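Local coordinates for high potential iron-sulfur protein (Rhodothermus marinus, PDB 3H31) that binds a [4Fe-4S] cluster and probably carries electrons in the aerobic respiratory chain of this bacterium, at residues Y24-Y30 with P59-Y65; E2-T6 with P47-G51. One frame throughout, in Å; residues are numbered along the deposited sequence.

Contact 1. Residues Y24-Y30 with P59-Y65; sequences YTDHSPY and PIHPNGY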
ATOM      1  N   TYR A  24       1.541   6.438   3.753  1.00  5.21           N
ATOM      2  CA  TYR A  24       1.509   5.519   2.616  1.00  5.24           C
ATOM      3  C   TYR A  24       2.218   6.187   1.412  1.00  4.84           C
ATOM      4  O   TYR A  24       1.898   7.328   1.077  1.00  5.83           O
ATOM      5  CB  TYR A  24       0.023   5.077   2.258  1.00  6.09           C
ATOM      6  CG  TYR A  24       0.176   4.287   0.945  1.00  5.79           C
ATOM      7  CD1 TYR A  24       0.654   2.976   0.975  1.00  5.58           C
ATOM      8  CD2 TYR A  24      -0.045   4.885  -0.299  1.00  5.95           C
ATOM      9  CE1 TYR A  24       0.864   2.273  -0.200  1.00  5.90           C
ATOM     10  CE2 TYR A  24       0.238   4.205  -1.447  1.00  5.93           C
ATOM     11  CZ  TYR A  24       0.654   2.916  -1.432  1.00  5.39           C
ATOM     12  OH  TYR A  24       0.963   2.251  -2.565  1.00  6.10           O
ATOM     13  N   THR A  25       3.061   5.392   0.755  1.00  4.84           N
ATOM     14  CA  THR A  25       3.712   5.814  -0.474  1.00  5.33           C
ATOM     15  C   THR A  25       3.744   4.639  -1.419  1.00  5.05           C
ATOM     16  O   THR A  25       3.902   3.486  -1.008  1.00  5.29           O
ATOM     17  CB  THR A  25       5.130   6.318  -0.191  1.00  6.19           C
ATOM     18  OG1 THR A  25       5.781   6.711  -1.399  1.00  6.85           O
ATOM     19  CG2 THR A  25       6.037   5.278   0.517  1.00  6.94           C
ATOM     20  N   ASP A  26       3.659   4.914  -2.726  1.00  5.50           N
ATOM     21  CA  ASP A  26       3.917   3.921  -3.736  1.00  5.89           C
ATOM     22  C   ASP A  26       5.388   3.484  -3.863  1.00  6.57           C
ATOM     23  O   ASP A  26       5.665   2.434  -4.440  1.00  7.26           O
ATOM     24  CB  ASP A  26       3.480   4.425  -5.120  1.00  6.73           C
ATOM     25  CG  ASP A  26       2.077   4.238  -5.564  1.00  6.69           C
ATOM     26  OD1 ASP A  26       1.212   3.799  -4.764  1.00  6.48           O
ATOM     27  OD2 ASP A  26       1.812   4.545  -6.779  1.00  8.23           O
ATOM     28  N   HIS A  27       6.295   4.340  -3.410  1.00  6.48           N
ATOM     29  CA  HIS A  27       7.723   4.170  -3.593  1.00  8.00           C
ATOM     30  C   HIS A  27       8.387   4.082  -2.223  1.00  7.25           C
ATOM     31  O   HIS A  27       8.810   5.099  -1.703  1.00  7.99           O
ATOM     32  CB  HIS A  27       8.360   5.320  -4.437  1.00  9.63           C
ATOM     33  CG  HIS A  27       7.936   5.318  -5.875  1.00 10.24           C
ATOM     34  ND1 HIS A  27       6.822   6.002  -6.322  1.00 12.93           N
ATOM     35  CD2 HIS A  27       8.550   4.786  -6.954  1.00 13.80           C
ATOM     36  CE1 HIS A  27       6.764   5.841  -7.676  1.00 12.93           C
ATOM     37  NE2 HIS A  27       7.781   5.094  -8.062  1.00 13.61           N
ATOM     38  N   SER A  28       8.481   2.882  -1.648  1.00  6.73           N
ATOM     39  CA  SER A  28       9.053   2.753  -0.340  1.00  6.79           C
ATOM     40  C   SER A  28      10.440   3.421  -0.246  1.00  8.65           C
ATOM     41  O   SER A  28      11.239   3.189  -1.169  1.00 12.17           O
ATOM     42  CB  SER A  28       9.257   1.290   0.015  1.00  7.01           C
ATOM     43  OG  SER A  28       9.884   1.272   1.295  1.00  7.15           O
ATOM     44  N   PRO A  29      10.684   4.132   0.861  1.00 10.97           N
ATOM     45  CA  PRO A  29      12.033   4.682   1.082  1.00 16.89           C
ATOM     46  C   PRO A  29      13.042   3.608   1.436  1.00 16.99           C
ATOM     47  O   PRO A  29      14.228   3.922   1.443  1.00 28.62           O
ATOM     48  CB  PRO A  29      11.836   5.609   2.272  1.00 23.19           C
ATOM     49  CG  PRO A  29      10.603   5.255   2.931  1.00 23.70           C
ATOM     50  CD  PRO A  29       9.771   4.514   1.944  1.00 14.81           C
ATOM     51  N   TYR A  30      12.585   2.395   1.760  1.00 11.43           N
ATOM     52  CA  TYR A  30      13.487   1.380   2.286  0.62 10.66           C
ATOM     53  C   TYR A  30      13.596   0.248   1.327  1.00 12.00           C
ATOM     54  O   TYR A  30      12.630  -0.356   0.868  1.00 17.05           O
ATOM     55  CB  TYR A  30      12.954   0.831   3.609  0.62 11.47           C
ATOM     56  CG  TYR A  30      12.623   2.052   4.443  0.62 11.76           C
ATOM     57  CD1 TYR A  30      11.351   2.344   4.823  0.62 13.97           C
ATOM     58  CD2 TYR A  30      13.651   2.902   4.836  0.62 10.96           C
ATOM     59  CE1 TYR A  30      11.119   3.463   5.594  0.62 16.22           C
ATOM     60  CE2 TYR A  30      13.446   4.028   5.584  0.62 13.07           C
ATOM     61  CZ  TYR A  30      12.144   4.321   5.966  0.62 14.59           C
ATOM     62  OH  TYR A  30      11.986   5.438   6.710  0.62 19.38           O
ATOM     63  N   PRO A  59      -6.188   1.489  -3.200  1.00  5.93           N
ATOM     64  CA  PRO A  59      -5.175   0.768  -3.966  1.00  5.58           C
ATOM     65  C   PRO A  59      -3.843   0.844  -3.275  1.00  5.05           C
ATOM     66  O   PRO A  59      -3.476   1.884  -2.690  1.00  5.54           O
ATOM     67  CB  PRO A  59      -5.176   1.495  -5.318  1.00  6.40           C
ATOM     68  CG  PRO A  59      -5.592   2.875  -4.989  1.00  7.65           C
ATOM     69  CD  PRO A  59      -6.592   2.749  -3.919  1.00  7.00           C
ATOM     70  N   ILE A  60      -3.070  -0.208  -3.371  1.00  5.12           N
ATOM     71  CA  ILE A  60      -1.807  -0.345  -2.678  1.00  5.13           C
ATOM     72  C   ILE A  60      -0.795  -0.952  -3.615  1.00  5.12           C
ATOM     73  O   ILE A  60      -1.034  -2.003  -4.250  1.00  5.58           O
ATOM     74  CB  ILE A  60      -1.908  -1.228  -1.422  1.00  5.16           C
ATOM     75  CG1 ILE A  60      -2.999  -0.719  -0.451  1.00  5.76           C
ATOM     76  CG2 ILE A  60      -0.570  -1.411  -0.713  1.00  5.88           C
ATOM     77  CD1 ILE A  60      -2.616   0.532   0.316  1.00  6.45           C
ATOM     78  N   HIS A  61       0.391  -0.300  -3.798  1.00  5.31           N
ATOM     79  CA  HIS A  61       1.412  -0.783  -4.709  1.00  5.32           C
ATOM     80  C   HIS A  61       2.310  -1.788  -4.019  1.00  5.62           C
ATOM     81  O   HIS A  61       2.748  -1.537  -2.872  1.00  5.23           O
ATOM     82  CB  HIS A  61       2.235   0.414  -5.151  1.00  6.06           C
ATOM     83  CG  HIS A  61       3.037   0.167  -6.388  1.00  6.56           C
ATOM     84  ND1 HIS A  61       4.126  -0.700  -6.435  1.00  7.38           N
ATOM     85  CD2 HIS A  61       2.813   0.679  -7.640  1.00  9.40           C
ATOM     86  CE1 HIS A  61       4.533  -0.707  -7.682  1.00  8.53           C
ATOM     87  NE2 HIS A  61       3.771   0.125  -8.429  1.00  9.68           N
ATOM     88  N   PRO A  62       2.689  -2.884  -4.631  1.00  5.63           N
ATOM     89  CA  PRO A  62       3.571  -3.842  -3.983  1.00  5.57           C
ATOM     90  C   PRO A  62       4.941  -3.243  -3.613  1.00  5.56           C
ATOM     91  O   PRO A  62       5.601  -3.774  -2.730  1.00  5.88           O
ATOM     92  CB  PRO A  62       3.738  -4.975  -5.006  1.00  5.86           C
ATOM     93  CG  PRO A  62       3.362  -4.324  -6.333  1.00  6.62           C
ATOM     94  CD  PRO A  62       2.283  -3.347  -5.996  1.00  6.02           C
ATOM     95  N   ASN A  63       5.366  -2.196  -4.325  1.00  5.66           N
ATOM     96  CA  ASN A  63       6.626  -1.529  -3.994  1.00  6.25           C
ATOM     97  C   ASN A  63       6.474  -0.420  -2.940  1.00  5.66           C
ATOM     98  O   ASN A  63       7.454   0.289  -2.681  1.00  6.26           O
ATOM     99  CB  ASN A  63       7.271  -0.982  -5.258  1.00  7.81           C
ATOM    100  CG  ASN A  63       7.687  -2.088  -6.226  1.00  9.36           C
ATOM    101  OD1 ASN A  63       7.746  -3.254  -5.871  1.00 11.60           O
ATOM    102  ND2 ASN A  63       7.998  -1.696  -7.458  1.00 13.46           N
ATOM    103  N   GLY A  64       5.284  -0.264  -2.417  1.00  5.10           N
ATOM    104  CA  GLY A  64       4.969   0.813  -1.522  1.00  5.50           C
ATOM    105  C   GLY A  64       5.363   0.504  -0.080  1.00  4.82           C
ATOM    106  O   GLY A  64       6.072  -0.444   0.209  1.00  5.27           O
ATOM    107  N   TYR A  65       4.908   1.383   0.810  1.00  4.55           N
ATOM    108  CA  TYR A  65       5.235   1.279   2.220  1.00  4.98           C
ATOM    109  C   TYR A  65       4.293   2.167   3.002  1.00  4.92           C
ATOM    110  O   TYR A  65       3.838   3.212   2.515  1.00  5.42           O
ATOM    111  CB  TYR A  65       6.692   1.756   2.436  1.00  5.57           C
ATOM    112  CG  TYR A  65       7.125   1.880   3.877  1.00  5.42           C
ATOM    113  CD1 TYR A  65       7.580   0.792   4.569  1.00  6.45           C
ATOM    114  CD2 TYR A  65       7.103   3.112   4.515  1.00  6.10           C
ATOM    115  CE1 TYR A  65       8.018   0.866   5.909  1.00  6.27           C
ATOM    116  CE2 TYR A  65       7.506   3.251   5.821  1.00  7.43           C
ATOM    117  CZ  TYR A  65       7.963   2.092   6.507  1.00  6.82           C
ATOM    118  OH  TYR A  65       8.348   2.260   7.863  1.00  8.85           O
TER

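Contact 2. Residues E2-T6 with P47-G51; sequences ELTCT and PDQCG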
ATOM      1  N   GLU A   2       4.248   3.242 -15.513  0.58  6.67           N
ATOM      2  CA  GLU A   2       4.232   2.177 -14.508  0.58 10.14           C
ATOM      3  C   GLU A   2       2.915   2.411 -13.735  0.58 10.37           C
ATOM      4  O   GLU A   2       2.197   3.401 -13.718  0.58 18.07           O
ATOM      5  CB  GLU A   2       5.466   2.038 -13.669  0.58 18.06           C
ATOM      6  CG  GLU A   2       6.562   1.290 -14.438  0.58 26.78           C
ATOM      7  CD  GLU A   2       7.657   2.135 -15.028  0.58 28.97           C
ATOM      8  OE1 GLU A   2       8.752   2.045 -14.432  0.58 29.48           O
ATOM      9  OE2 GLU A   2       7.511   2.845 -16.035  0.58 23.85           O
ATOM     10  N   LEU A   3       2.480   1.264 -13.263  1.00 10.25           N
ATOM     11  CA  LEU A   3       1.455   1.086 -12.257  1.00  7.69           C
ATOM     12  C   LEU A   3       1.606   2.115 -11.155  1.00  6.88           C
ATOM     13  O   LEU A   3       2.683   2.208 -10.522  1.00  7.21           O
ATOM     14  CB  LEU A   3       1.529  -0.317 -11.677  1.00  8.34           C
ATOM     15  CG  LEU A   3       0.491  -0.621 -10.593  1.00  9.75           C
ATOM     16  CD1 LEU A   3      -0.888  -0.549 -11.230  1.00 11.16           C
ATOM     17  CD2 LEU A   3       0.722  -1.950  -9.940  1.00 13.42           C
ATOM     18  N   THR A   4       0.560   2.845 -10.873  1.00  6.51           N
ATOM     19  CA  THR A   4       0.465   3.783  -9.764  1.00  7.12           C
ATOM     20  C   THR A   4      -0.789   3.425  -8.958  1.00  5.87           C
ATOM     21  O   THR A   4      -1.784   2.989  -9.497  1.00  7.34           O
ATOM     22  CB  THR A   4       0.446   5.271 -10.148  1.00  8.69           C
ATOM     23  OG1 THR A   4      -0.666   5.484 -10.985  1.00 12.17           O
ATOM     24  CG2 THR A   4       1.721   5.708 -10.900  1.00 10.61           C
ATOM     25  N   CYS A   5      -0.700   3.681  -7.651  1.00  5.54           N
ATOM     26  CA  CYS A   5      -1.721   3.275  -6.690  1.00  5.13           C
ATOM     27  C   CYS A   5      -2.065   4.382  -5.716  1.00  5.97           C
ATOM     28  O   CYS A   5      -2.330   4.168  -4.549  1.00  7.49           O
ATOM     29  CB  CYS A   5      -1.314   2.001  -5.921  1.00  5.88           C
ATOM     30  SG  CYS A   5      -0.921   0.635  -7.071  1.00  6.44           S
ATOM     31  N   THR A   6      -2.143   5.592  -6.274  1.00  5.73           N
ATOM     32  CA  THR A   6      -2.391   6.790  -5.477  1.00  6.55           C
ATOM     33  C   THR A   6      -3.770   7.377  -5.714  1.00  6.77           C
ATOM     34  O   THR A   6      -4.071   8.449  -5.172  1.00  8.10           O
ATOM     35  CB  THR A   6      -1.285   7.831  -5.794  1.00  7.32           C
ATOM     36  OG1 THR A   6      -1.201   7.930  -7.195  1.00  8.12           O
ATOM     37  CG2 THR A   6       0.056   7.443  -5.190  1.00  9.27           C
ATOM     38  N   PRO A  47      -0.315  -8.498 -12.037  1.00 12.57           N
ATOM     39  CA  PRO A  47       0.756  -7.540 -11.704  1.00 12.74           C
ATOM     40  C   PRO A  47       0.595  -6.165 -12.307  1.00  9.03           C
ATOM     41  O   PRO A  47       1.365  -5.259 -12.007  1.00 11.05           O
ATOM     42  CB  PRO A  47       1.913  -8.334 -12.255  1.00 17.80           C
ATOM     43  CG  PRO A  47       1.456  -9.328 -13.209  1.00 19.38           C
ATOM     44  CD  PRO A  47       0.070  -9.657 -12.874  1.00 15.59           C
ATOM     45  N   ASP A  48      -0.437  -5.995 -13.174  1.00  7.87           N
ATOM     46  CA  ASP A  48      -0.704  -4.733 -13.799  1.00  7.14           C
ATOM     47  C   ASP A  48      -1.792  -3.926 -13.096  1.00  7.53           C
ATOM     48  O   ASP A  48      -2.225  -2.926 -13.599  1.00 10.29           O
ATOM     49  CB  ASP A  48      -1.002  -4.866 -15.260  1.00  6.82           C
ATOM     50  CG  ASP A  48       0.192  -5.350 -16.055  1.00  7.48           C
ATOM     51  OD1 ASP A  48       1.212  -5.789 -15.493  1.00 10.63           O
ATOM     52  OD2 ASP A  48       0.049  -5.212 -17.316  1.00  6.95           O
ATOM     53  N   GLN A  49      -2.208  -4.383 -11.934  1.00  7.65           N
ATOM     54  CA  GLN A  49      -3.183  -3.739 -11.067  1.00  8.04           C
ATOM     55  C   GLN A  49      -2.591  -3.603  -9.684  1.00  6.41           C
ATOM     56  O   GLN A  49      -1.751  -4.345  -9.240  1.00  7.11           O
ATOM     57  CB  GLN A  49      -4.425  -4.688 -10.886  0.69  9.72           C
ATOM     58  CG  GLN A  49      -4.999  -4.842 -12.268  0.69 14.36           C
ATOM     59  CD  GLN A  49      -6.220  -5.733 -12.020  0.69 16.75           C
ATOM     60  OE1 GLN A  49      -6.023  -6.943 -12.055  0.69 28.32           O
ATOM     61  NE2 GLN A  49      -7.307  -5.056 -11.671  0.69 27.75           N
ATOM     62  N   CYS A  50      -3.198  -2.636  -8.950  1.00  6.55           N
ATOM     63  CA  CYS A  50      -2.818  -2.426  -7.555  1.00  5.62           C
ATOM     64  C   CYS A  50      -3.381  -3.570  -6.694  1.00  5.96           C
ATOM     65  O   CYS A  50      -4.449  -4.122  -6.942  1.00  6.78           O
ATOM     66  CB  CYS A  50      -3.366  -1.098  -7.048  1.00  5.95           C
ATOM     67  SG  CYS A  50      -2.711   0.315  -7.980  1.00  6.31           S
ATOM     68  N   GLY A  51      -2.612  -3.856  -5.634  1.00  6.31           N
ATOM     69  CA  GLY A  51      -3.044  -4.725  -4.590  1.00  6.45           C
ATOM     70  C   GLY A  51      -3.865  -3.958  -3.556  1.00  5.87           C
ATOM     71  O   GLY A  51      -4.398  -2.862  -3.807  1.00  5.81           O
TER

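Contact 1. Residues Y24-Y30 with P59-Y65
Four hydrogen bonds hold these two loops together, and all but one run between backbone atoms. Thr-25 and Tyr-65 form an antiparallel hydrogen-bonded pair, with Thr-25 N to Tyr-65 O at 2.9 Å and Tyr-65 N to Thr-25 O at 3.0 Å. It is a single bridge; one step on, Asp-26 CA and Gly-64 CA come to 4.0 Å, closer than the bridged pair itself (5.5 Å between Thr-25 CA and Tyr-65 CA). Further on, Ser-28 N donates to Asn-63 O at 3.0 Å, reaching the type I turn that runs from His-61 to Gly-64. At that turn Gly-64 CA lies 2.9 Å from Thr-25 O, and a CB there would collide with this oxygen and with the Tyr-24 hydroxyl.

The fourth bond uses a side chain. The hydroxyl of Tyr-24 accepts from His-61 N (OH to N 2.9 Å, nearly linear) and donates to Asp-26 OD1, 2.7 Å from Tyr-24 OH. ST turns at Thr-25 and Ser-28 shape the first loop locally.

Apolar and aromatic packing fills in at both ends. CD1 of Ile-60 sits over one face of the Tyr-24 ring, 3.9 Å from its CE1. At the far end Tyr-30 points its edge at the face of Tyr-65 in a T-shaped pair, centroids 5.0 Å apart and planes at 76°, while Pro-29 CD lies 4.0 Å from Tyr-65 CD2.

Tyr-24 touches the [4Fe-4S] cluster, and Ile-60 packs on the cluster ligand Cys-35. With its hydroxyl engaged as both donor and acceptor, the Tyr-24 ring is held in a defined position against the cluster of this HiPIP domain.

Contact 2. Residues E2-T6 with P47-G51
Pro-47 starts the second segment at its margin: its CA-to-CB bond points away, and its carbonyl O lies 4.0 Å from Leu-3 CD2. Asp-48 also directs its CB away, so what it offers Leu-3 is backbone, with Asp-48 O 3.6 Å from Leu-3 CD1. Gln-49 repeats the pattern, its O 3.5 Å from Leu-3 CD2. The leucine side chain, whose CA-to-CB bond points toward the loop, therefore lies against three successive carbonyls, in van der Waals contact.

Cys-50 brings the covalent link. Its SG is bonded to Cys-5 SG at 2.0 Å, with a chi3 of -98° and chi1 in the m well on both cysteines. This disulfide ties the N-terminal part of the chain to the loop between strands 41-42 and 52-53; it is separate from the four cysteines that ligate the cluster, and the Cys-5 side chain is about 10 Å from the cluster. Leu-3 CD1 packs beside the bridge, 3.8 Å from Cys-50 SG, and Thr-4 O approaches the same sulfur to 3.2 Å. No hydrogen bond joins the two segments. After Cys-50, Gly-51 leads the chain off to strand 52-53, while Cys-5 is hydrogen-bonded through its backbone N to the Asp-26 carboxylate and through its O to Arg-19.

In the fold
Starting from the N terminus, the chain runs through 2-6, then helix 13-21, then the loop segment 24-30, before strand 41-42 and the loop 47-51, where contact 2 closes a long loop with a disulfide. It then passes strand 52-53 and reaches 59-65, where contact 1 closes a second loop that takes in both short strands. The segments alternate, so the two closures cross. Their centres are 10 Å apart and they touch directly: Asp-26 OD2 probably hydrogen-bonds Cys-5 N (2.8 Å), and Ile-60 N probably hydrogen-bonds Gly-51 O (3.0 Å). Contact 2 fastens the N-terminal segment at the surface, while contact 1, deeper in, joins the post-helix loop to the segment following strand 52-53, beside the cluster.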